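Local coordinates for PhiH1 repressor-like protein (Haloarcula marismortui ATCC 43049, PDB 3B73), which is of unknown function but, as a winged helix-turn-helix protein resembling a phage repressor, probably binds DNA as a transcriptional regulator, at residues 10-15 with 49-53; 19-23 with 74-78; 22-28 with 65-69. All blocks are in the same frame, centred on the assembly; numbering follows the deposited sequence.

Contact 1. Residues 10-15 with 49-53; sequences WMTIWD and RLKKL
Arg-49, bent at chi2 (-36°) and chi3 (-61°), curls its guanidinium back over the start of helix 13-25, where Asp-15 has its carboxylate anti to its own carbonyl carbon. In this winged helix-turn-helix domain the salt bridge ties the first helix, at its capping box, to helix 43-55, which by its place in the fold is probably the recognition helix. The grip is side-on and nearly coplanar: NE of Arg-49 lies 2.8 Å from OD1 of Asp-15, and NH2 of Arg-49 reaches OD2, both on syn lone pairs. OD2 also accepts from Thr-12 N, which comes in from above the carboxylate plane, so helix cap and salt bridge share one oxygen. Arg-49 NH2 has a second acceptor in Trp-10 O, at 3.1 Å, while the Thr-12 methyl CG2 sits 3.8 Å over the centre of one face of the Arg-49 guanidinium and Lys-52 CB lies under the other. The three oxygens thus fix the rotation of the guanidinium. Trp-10, whose indole NE1 bonds to Ala-83 O and whose ring stacks on His-56, presents CE3 to Lys-52 CG; its far corner, CH2, meets the Leu-53 methyl CD2 at the ring edge, 4.1 Å away.

Contact 2. Residues 19-23 with 74-78; sequences LEIIH and EAYLN
Apolar contacts between Leu-19 and the pair Tyr-76 and Leu-77 carry most of the meeting of helix 13-25 with helix 71-77. Leu-77 splits its two methyls between residues of the first helix: CD2 rests 3.7 Å from Leu-19 CB, and CD1 lies 3.9 Å from His-23 CB, one turn further on. Glu-20 adds the aliphatic part of its chain, with CG 4.2 Å from Leu-77 CD2, while its carboxylate turns to Arg-5 and Arg-17. Leu-19 reaches past Leu-77 with CD1, which approaches Tyr-76 CD2 at 3.7 Å, the two side chains crossing at about a right angle; the phenol OH of Tyr-76 is bonded to Asp-16 and Ser-7. Helix 71-77 directly follows strand 66-69, the last strand of the wing in this winged helix-turn-helix domain, so the contact folds the chain beyond the wing back against the first helix. Ile-69 of that strand also packs on Leu-19, Leu-77 and Glu-74.

The one polar contact lies on the solvent-exposed side, at His-23. This residue has its ring anti to the backbone N (chi1 165°), which carries ND1 out toward Glu-74, whose chain bends at chi2 to meet it. Glu-74 OE2 stands at the ring edge, 2.6 Å from His-23 ND1, with the carboxylate turned 45° from the imidazole; the bond is bent, at 127°, and weak. Were Glu-74 replaced by an alanine, His-23 ND1 would probably lose this acceptor and the imidazole would be freer to turn.

Contact 3. Residues 22-28 with 65-69; sequences IHEEGNG and GVYVI
The small antiparallel sheet of a winged helix-turn-helix domain takes its short edge strand, 27-28, from the chain just after the first helix, and here that strand pairs with 66-69, the second strand of the wing. Two backbone bonds close the ring of the hydrogen-bonded pair Gly-28 and Tyr-67: Gly-28 N gives to Tyr-67 O at 2.9 Å, and Tyr-67 N returns the bond to Gly-28 O at 2.9 Å, nearly straight at 174°. On its far side strand 66-69 continues the sheet through Val-68, bonded to Gln-60.

Two glycines suit the backbone here. Gly-26 leaves the helix with a positive phi of 99°, where a side chain would be jammed against the preceding carbonyl O. At Gly-28 even a CB would run into CG1 of Ile-22, so the helix can lie close against the strand.

Ile-22 fills the angle between helix and sheet. Its methyl CG2, anti to the backbone N, faces the strand backbone, 3.7 Å from Ile-69 N, and its CD1 lies 4.4 Å from Tyr-67 CB. Elsewhere along the strand Asn-27 brings CB to 3.5 Å from the Val-66 methyl CG1 and also meets Val-68 CG2. Beyond the paired residues a water donates to Gly-26 O at 2.6 Å and accepts a weak bond from Ile-69 N. The chemistry suggests a join held mainly by main-chain bonds, which set the register, with Ile-22 packed against the side of the strand that faces the helix and the water linking loop to strand, weakly at Ile-69.

How the contacts relate
All three contacts use helix 13-25, taken at successive levels from its capped start to its last turn. Contacts 1 and 2 are partly buried and both touch the second subunit, whereas contact 3 is a surface contact that no other chain of the assembly reaches. Contact 1 depends on a charged pair, contact 2 on leucines and a tyrosine with a weak polar bond on the exposed side, and contact 3 on backbone bonds. Their side chains merge: Leu-53 meets Leu-19, Leu-50 meets Ile-22, and Tyr-67 lies against Leu-50. Contacts 2 and 3 share Ile-22 and His-23, though Ile-22 touches across contact 3 alone, and strand 66-69 leads on to helix 71-77.

Contact 1. Residues 10-15 with 49-53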
loop_
_atom_site.group_PDB
_atom_site.type_symbol
_atom_site.label_atom_id
_atom_site.label_comp_id
_atom_site.label_asym_id
_atom_site.label_seq_id
_atom_site.Cartn_x
_atom_site.Cartn_y
_atom_site.Cartn_z
ATOM N N TRP B 10 -2.508 11.111 3.059
ATOM C CA TRP B 10 -1.342 11.262 3.928
ATOM C C TRP B 10 -0.539 9.960 4.095
ATOM O O TRP B 10 0.471 9.948 4.783
ATOM C CB TRP B 10 -1.793 11.711 5.310
ATOM C CG TRP B 10 -2.823 10.784 5.882
ATOM C CD1 TRP B 10 -4.178 10.862 5.724
ATOM C CD2 TRP B 10 -2.576 9.622 6.681
ATOM N NE1 TRP B 10 -4.790 9.809 6.364
ATOM C CE2 TRP B 10 -3.831 9.037 6.967
ATOM C CE3 TRP B 10 -1.408 9.012 7.191
ATOM C CZ2 TRP B 10 -3.963 7.877 7.744
ATOM C CZ3 TRP B 10 -1.544 7.847 7.969
ATOM C CH2 TRP B 10 -2.811 7.291 8.226
HETATM N N MSE B 11 -0.985 8.870 3.479
HETATM C CA MSE B 11 -0.336 7.584 3.721
HETATM C C MSE B 11 0.815 7.328 2.769
HETATM O O MSE B 11 0.874 7.887 1.678
HETATM C CB MSE B 11 -1.338 6.423 3.662
HETATM C CG MSE B 11 -2.411 6.469 4.717
HETATM SE SE MSE B 11 -3.593 4.930 4.537
HETATM C CE MSE B 11 -2.415 3.617 5.223
ATOM N N THR B 12 1.739 6.479 3.213
ATOM C CA THR B 12 2.810 5.967 2.379
ATOM C C THR B 12 2.611 4.471 2.266
ATOM O O THR B 12 1.803 3.872 2.971
ATOM C CB THR B 12 4.194 6.194 3.029
ATOM O OG1 THR B 12 4.295 5.412 4.231
ATOM C CG2 THR B 12 4.384 7.675 3.368
ATOM N N ILE B 13 3.375 3.839 1.409
ATOM C CA ILE B 13 3.155 2.417 1.205
ATOM C C ILE B 13 3.569 1.636 2.453
ATOM O O ILE B 13 3.036 0.558 2.721
ATOM C CB ILE B 13 3.858 1.922 -0.083
ATOM C CG1 ILE B 13 3.371 0.517 -0.441
ATOM C CG2 ILE B 13 5.358 2.000 0.077
ATOM C CD1 ILE B 13 3.645 0.113 -1.819
ATOM N N TRP B 14 4.489 2.211 3.237
ATOM C CA TRP B 14 5.049 1.541 4.400
ATOM C C TRP B 14 4.039 1.491 5.521
ATOM O O TRP B 14 4.088 0.610 6.375
ATOM C CB TRP B 14 6.381 2.194 4.826
ATOM C CG TRP B 14 7.304 2.241 3.635
ATOM C CD1 TRP B 14 7.685 3.352 2.933
ATOM C CD2 TRP B 14 7.864 1.109 2.934
ATOM N NE1 TRP B 14 8.472 2.977 1.856
ATOM C CE2 TRP B 14 8.601 1.611 1.843
ATOM C CE3 TRP B 14 7.840 -0.271 3.149
ATOM C CZ2 TRP B 14 9.303 0.777 0.961
ATOM C CZ3 TRP B 14 8.526 -1.093 2.265
ATOM C CH2 TRP B 14 9.248 -0.563 1.189
ATOM N N ASP B 15 3.106 2.430 5.496
ATOM C CA ASP B 15 1.944 2.376 6.369
ATOM C C ASP B 15 1.164 1.052 6.268
ATOM O O ASP B 15 0.792 0.488 7.301
ATOM C CB ASP B 15 1.018 3.565 6.088
ATOM C CG ASP B 15 1.652 4.890 6.486
ATOM O OD1 ASP B 15 2.612 4.867 7.296
ATOM O OD2 ASP B 15 1.214 5.941 5.974
ATOM N N ARG B 49 6.188 6.949 11.023
ATOM C CA ARG B 49 4.965 6.333 10.519
ATOM C C ARG B 49 4.111 5.782 11.653
ATOM O O ARG B 49 2.877 5.913 11.636
ATOM C CB ARG B 49 5.273 5.228 9.505
ATOM C CG ARG B 49 6.004 5.721 8.273
ATOM C CD ARG B 49 5.562 7.103 7.834
ATOM N NE ARG B 49 4.143 7.204 7.479
ATOM C CZ ARG B 49 3.588 8.324 7.028
ATOM N NH1 ARG B 49 4.340 9.407 6.891
ATOM N NH2 ARG B 49 2.296 8.382 6.718
ATOM N N LEU B 50 4.750 5.173 12.650
ATOM C CA LEU B 50 3.986 4.699 13.818
ATOM C C LEU B 50 3.217 5.854 14.478
ATOM O O LEU B 50 2.014 5.738 14.789
ATOM C CB LEU B 50 4.898 4.000 14.839
ATOM C CG LEU B 50 5.431 2.628 14.405
ATOM C CD1 LEU B 50 6.532 2.174 15.349
ATOM C CD2 LEU B 50 4.296 1.573 14.312
ATOM N N LYS B 51 3.917 6.966 14.697
ATOM C CA LYS B 51 3.308 8.134 15.331
ATOM C C LYS B 51 2.131 8.598 14.478
ATOM O O LYS B 51 1.065 8.948 15.004
ATOM C CB LYS B 51 4.343 9.253 15.519
ATOM C CG LYS B 51 4.094 10.172 16.718
ATOM C CD LYS B 51 3.221 11.362 16.342
ATOM C CE LYS B 51 3.102 12.373 17.482
ATOM N NZ LYS B 51 2.307 13.573 17.063
ATOM N N LYS B 52 2.316 8.555 13.158
ATOM C CA LYS B 52 1.288 9.019 12.227
ATOM C C LYS B 52 0.057 8.106 12.248
ATOM O O LYS B 52 -1.072 8.572 12.355
ATOM C CB LYS B 52 1.851 9.081 10.813
ATOM C CG LYS B 52 1.128 10.049 9.885
ATOM C CD LYS B 52 1.707 11.437 10.030
ATOM C CE LYS B 52 1.154 12.385 8.999
ATOM N NZ LYS B 52 1.394 13.788 9.430
ATOM N N LEU B 53 0.288 6.801 12.158
ATOM C CA LEU B 53 -0.793 5.835 12.226
ATOM C C LEU B 53 -1.582 5.975 13.527
ATOM O O LEU B 53 -2.812 5.833 13.522
ATOM C CB LEU B 53 -0.249 4.410 12.034
ATOM C CG LEU B 53 0.246 4.197 10.597
ATOM C CD1 LEU B 53 1.302 3.095 10.481
ATOM C CD2 LEU B 53 -0.926 3.993 9.655
#

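Contact 2. Residues 19-23 with 74-78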
loop_
_atom_site.group_PDB
_atom_site.type_symbol
_atom_site.label_atom_id
_atom_site.label_comp_id
_atom_site.label_asym_id
_atom_site.label_seq_id
_atom_site.Cartn_x
_atom_site.Cartn_y
_atom_site.Cartn_z
ATOM N N LEU B 19 0.977 -1.735 9.138
ATOM C CA LEU B 19 -0.305 -2.219 9.651
ATOM C C LEU B 19 -0.432 -3.738 9.508
ATOM O O LEU B 19 -0.886 -4.416 10.422
ATOM C CB LEU B 19 -1.487 -1.517 8.981
ATOM C CG LEU B 19 -1.751 -0.108 9.487
ATOM C CD1 LEU B 19 -2.706 0.581 8.551
ATOM C CD2 LEU B 19 -2.290 -0.121 10.939
ATOM N N GLU B 20 -0.009 -4.263 8.362
ATOM C CA GLU B 20 -0.093 -5.694 8.064
ATOM C C GLU B 20 0.772 -6.506 9.027
ATOM O O GLU B 20 0.379 -7.577 9.488
ATOM C CB GLU B 20 0.316 -5.970 6.607
ATOM C CG GLU B 20 -0.724 -5.460 5.601
ATOM C CD GLU B 20 -0.187 -5.305 4.181
ATOM O OE1 GLU B 20 -1.005 -4.989 3.295
ATOM O OE2 GLU B 20 1.034 -5.491 3.938
ATOM N N ILE B 21 1.941 -5.978 9.349
ATOM C CA ILE B 21 2.850 -6.681 10.233
ATOM C C ILE B 21 2.313 -6.685 11.652
ATOM O O ILE B 21 2.323 -7.710 12.331
ATOM C CB ILE B 21 4.266 -6.081 10.191
ATOM C CG1 ILE B 21 4.985 -6.553 8.921
ATOM C CG2 ILE B 21 5.053 -6.497 11.423
ATOM C CD1 ILE B 21 6.172 -5.656 8.508
ATOM N N ILE B 22 1.829 -5.545 12.108
ATOM C CA ILE B 22 1.298 -5.492 13.455
ATOM C C ILE B 22 0.020 -6.344 13.559
ATOM O O ILE B 22 -0.205 -7.006 14.558
ATOM C CB ILE B 22 1.060 -4.043 13.894
ATOM C CG1 ILE B 22 2.413 -3.333 14.035
ATOM C CG2 ILE B 22 0.261 -3.997 15.201
ATOM C CD1 ILE B 22 2.294 -1.894 14.498
ATOM N N HIS B 23 -0.800 -6.352 12.512
ATOM C CA HIS B 23 -2.015 -7.158 12.528
ATOM C C HIS B 23 -1.660 -8.626 12.750
ATOM O O HIS B 23 -2.293 -9.313 13.548
ATOM C CB HIS B 23 -2.812 -7.000 11.235
ATOM C CG HIS B 23 -3.863 -8.053 11.030
ATOM N ND1 HIS B 23 -5.091 -8.019 11.657
ATOM C CD2 HIS B 23 -3.868 -9.169 10.259
ATOM C CE1 HIS B 23 -5.809 -9.063 11.280
ATOM N NE2 HIS B 23 -5.088 -9.778 10.433
ATOM N N GLU B 74 -7.945 -2.297 11.716
ATOM C CA GLU B 74 -8.366 -3.593 11.162
ATOM C C GLU B 74 -9.369 -3.408 10.043
ATOM O O GLU B 74 -9.234 -3.989 8.977
ATOM C CB GLU B 74 -9.036 -4.444 12.239
ATOM C CG GLU B 74 -8.163 -4.823 13.394
ATOM C CD GLU B 74 -7.950 -6.306 13.482
ATOM O OE1 GLU B 74 -8.618 -6.940 14.331
ATOM O OE2 GLU B 74 -7.131 -6.833 12.696
ATOM N N ALA B 75 -10.387 -2.595 10.310
ATOM C CA ALA B 75 -11.427 -2.341 9.335
ATOM C C ALA B 75 -10.800 -1.750 8.084
ATOM O O ALA B 75 -11.216 -2.063 6.951
ATOM C CB ALA B 75 -12.474 -1.386 9.914
ATOM N N TYR B 76 -9.797 -0.893 8.288
ATOM C CA TYR B 76 -9.112 -0.264 7.144
ATOM C C TYR B 76 -8.448 -1.321 6.243
ATOM O O TYR B 76 -8.632 -1.320 5.024
ATOM C CB TYR B 76 -8.062 0.773 7.600
ATOM C CG TYR B 76 -7.074 1.065 6.485
ATOM C CD1 TYR B 76 -7.449 1.865 5.396
ATOM C CD2 TYR B 76 -5.780 0.503 6.489
ATOM C CE1 TYR B 76 -6.559 2.116 4.330
ATOM C CE2 TYR B 76 -4.877 0.761 5.429
ATOM C CZ TYR B 76 -5.278 1.582 4.362
ATOM O OH TYR B 76 -4.434 1.831 3.297
ATOM N N LEU B 77 -7.657 -2.212 6.843
ATOM C CA LEU B 77 -7.042 -3.298 6.066
ATOM C C LEU B 77 -8.089 -4.099 5.255
ATOM O O LEU B 77 -7.794 -4.589 4.155
ATOM C CB LEU B 77 -6.237 -4.229 6.985
ATOM C CG LEU B 77 -5.051 -3.573 7.706
ATOM C CD1 LEU B 77 -4.387 -4.519 8.691
ATOM C CD2 LEU B 77 -4.013 -3.062 6.710
ATOM N N ASN B 78 -9.313 -4.194 5.786
ATOM C CA ASN B 78 -10.400 -4.962 5.158
ATOM C C ASN B 78 -11.322 -4.162 4.260
ATOM O O ASN B 78 -12.385 -4.646 3.860
ATOM C CB ASN B 78 -11.244 -5.643 6.233
ATOM C CG ASN B 78 -10.449 -6.635 7.037
ATOM O OD1 ASN B 78 -9.686 -7.420 6.472
ATOM N ND2 ASN B 78 -10.608 -6.608 8.357
#

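Contact 3. Residues 22-28 with 65-69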
loop_
_atom_site.group_PDB
_atom_site.type_symbol
_atom_site.label_atom_id
_atom_site.label_comp_id
_atom_site.label_asym_id
_atom_site.label_seq_id
_atom_site.Cartn_x
_atom_site.Cartn_y
_atom_site.Cartn_z
ATOM N N ILE B 22 1.829 -5.545 12.108
ATOM C CA ILE B 22 1.298 -5.492 13.455
ATOM C C ILE B 22 0.020 -6.344 13.559
ATOM O O ILE B 22 -0.205 -7.006 14.558
ATOM C CB ILE B 22 1.060 -4.043 13.894
ATOM C CG1 ILE B 22 2.413 -3.333 14.035
ATOM C CG2 ILE B 22 0.261 -3.997 15.201
ATOM C CD1 ILE B 22 2.294 -1.894 14.498
ATOM N N HIS B 23 -0.800 -6.352 12.512
ATOM C CA HIS B 23 -2.015 -7.158 12.528
ATOM C C HIS B 23 -1.660 -8.626 12.750
ATOM O O HIS B 23 -2.293 -9.313 13.548
ATOM C CB HIS B 23 -2.812 -7.000 11.235
ATOM C CG HIS B 23 -3.863 -8.053 11.030
ATOM N ND1 HIS B 23 -5.091 -8.019 11.657
ATOM C CD2 HIS B 23 -3.868 -9.169 10.259
ATOM C CE1 HIS B 23 -5.809 -9.063 11.280
ATOM N NE2 HIS B 23 -5.088 -9.778 10.433
ATOM N N GLU B 24 -0.634 -9.099 12.059
ATOM C CA GLU B 24 -0.282 -10.505 12.149
ATOM C C GLU B 24 0.514 -10.852 13.411
ATOM O O GLU B 24 0.353 -11.934 13.950
ATOM C CB GLU B 24 0.469 -10.970 10.893
ATOM C CG GLU B 24 1.970 -10.709 10.919
ATOM C CD GLU B 24 2.735 -11.450 9.825
ATOM O OE1 GLU B 24 2.290 -11.440 8.655
ATOM O OE2 GLU B 24 3.793 -12.037 10.139
ATOM N N GLU B 25 1.366 -9.942 13.877
ATOM C CA GLU B 25 2.225 -10.200 15.038
ATOM C C GLU B 25 1.561 -9.835 16.360
ATOM O O GLU B 25 1.974 -10.310 17.415
ATOM C CB GLU B 25 3.539 -9.415 14.931
ATOM C CG GLU B 25 4.463 -9.826 13.785
ATOM C CD GLU B 25 4.974 -11.246 13.914
ATOM O OE1 GLU B 25 5.131 -11.725 15.060
ATOM O OE2 GLU B 25 5.219 -11.879 12.866
ATOM N N GLY B 26 0.558 -8.964 16.306
ATOM C CA GLY B 26 -0.112 -8.515 17.511
ATOM C C GLY B 26 0.379 -7.157 17.994
ATOM O O GLY B 26 -0.418 -6.245 18.233
ATOM N N ASN B 27 1.686 -7.016 18.168
ATOM C CA ASN B 27 2.224 -5.686 18.427
ATOM C C ASN B 27 3.490 -5.400 17.647
ATOM O O ASN B 27 4.088 -6.292 17.049
ATOM C CB ASN B 27 2.450 -5.470 19.911
ATOM C CG ASN B 27 3.307 -6.534 20.514
ATOM O OD1 ASN B 27 4.141 -7.116 19.827
ATOM N ND2 ASN B 27 3.107 -6.811 21.805
ATOM N N GLY B 28 3.881 -4.137 17.641
ATOM C CA GLY B 28 5.053 -3.719 16.906
ATOM C C GLY B 28 5.797 -2.618 17.628
ATOM O O GLY B 28 5.222 -1.877 18.434
ATOM N N GLY B 65 6.831 2.042 24.237
ATOM C CA GLY B 65 6.979 2.179 22.797
ATOM C C GLY B 65 6.344 1.056 21.989
ATOM O O GLY B 65 6.668 0.831 20.825
ATOM N N VAL B 66 5.434 0.324 22.608
ATOM C CA VAL B 66 4.735 -0.694 21.859
ATOM C C VAL B 66 3.500 -0.062 21.203
ATOM O O VAL B 66 2.803 0.765 21.808
ATOM C CB VAL B 66 4.376 -1.919 22.735
ATOM C CG1 VAL B 66 3.379 -2.813 22.020
ATOM C CG2 VAL B 66 5.642 -2.716 23.090
ATOM N N TYR B 67 3.270 -0.416 19.944
ATOM C CA TYR B 67 2.063 -0.014 19.231
ATOM C C TYR B 67 1.243 -1.266 18.889
ATOM O O TYR B 67 1.790 -2.357 18.681
ATOM C CB TYR B 67 2.405 0.767 17.958
ATOM C CG TYR B 67 2.919 2.167 18.180
ATOM C CD1 TYR B 67 2.073 3.270 18.015
ATOM C CD2 TYR B 67 4.255 2.400 18.520
ATOM C CE1 TYR B 67 2.541 4.571 18.215
ATOM C CE2 TYR B 67 4.734 3.708 18.720
ATOM C CZ TYR B 67 3.866 4.785 18.565
ATOM O OH TYR B 67 4.307 6.080 18.750
ATOM N N VAL B 68 -0.071 -1.087 18.831
ATOM C CA VAL B 68 -0.994 -2.183 18.628
ATOM C C VAL B 68 -2.111 -1.684 17.696
ATOM O O VAL B 68 -2.447 -0.493 17.710
ATOM C CB VAL B 68 -1.553 -2.645 20.008
ATOM C CG1 VAL B 68 -3.046 -2.901 19.946
ATOM C CG2 VAL B 68 -0.792 -3.863 20.525
ATOM N N ILE B 69 -2.693 -2.569 16.891
ATOM C CA ILE B 69 -3.725 -2.131 15.932
ATOM C C ILE B 69 -5.071 -1.798 16.609
ATOM O O ILE B 69 -5.366 -2.316 17.680
ATOM C CB ILE B 69 -3.899 -3.167 14.768
ATOM C CG1 ILE B 69 -4.657 -2.542 13.600
ATOM C CG2 ILE B 69 -4.594 -4.471 15.245
ATOM C CD1 ILE B 69 -4.332 -3.150 12.222
HETATM O O HOH W 1 -2.838 -5.906 17.211
#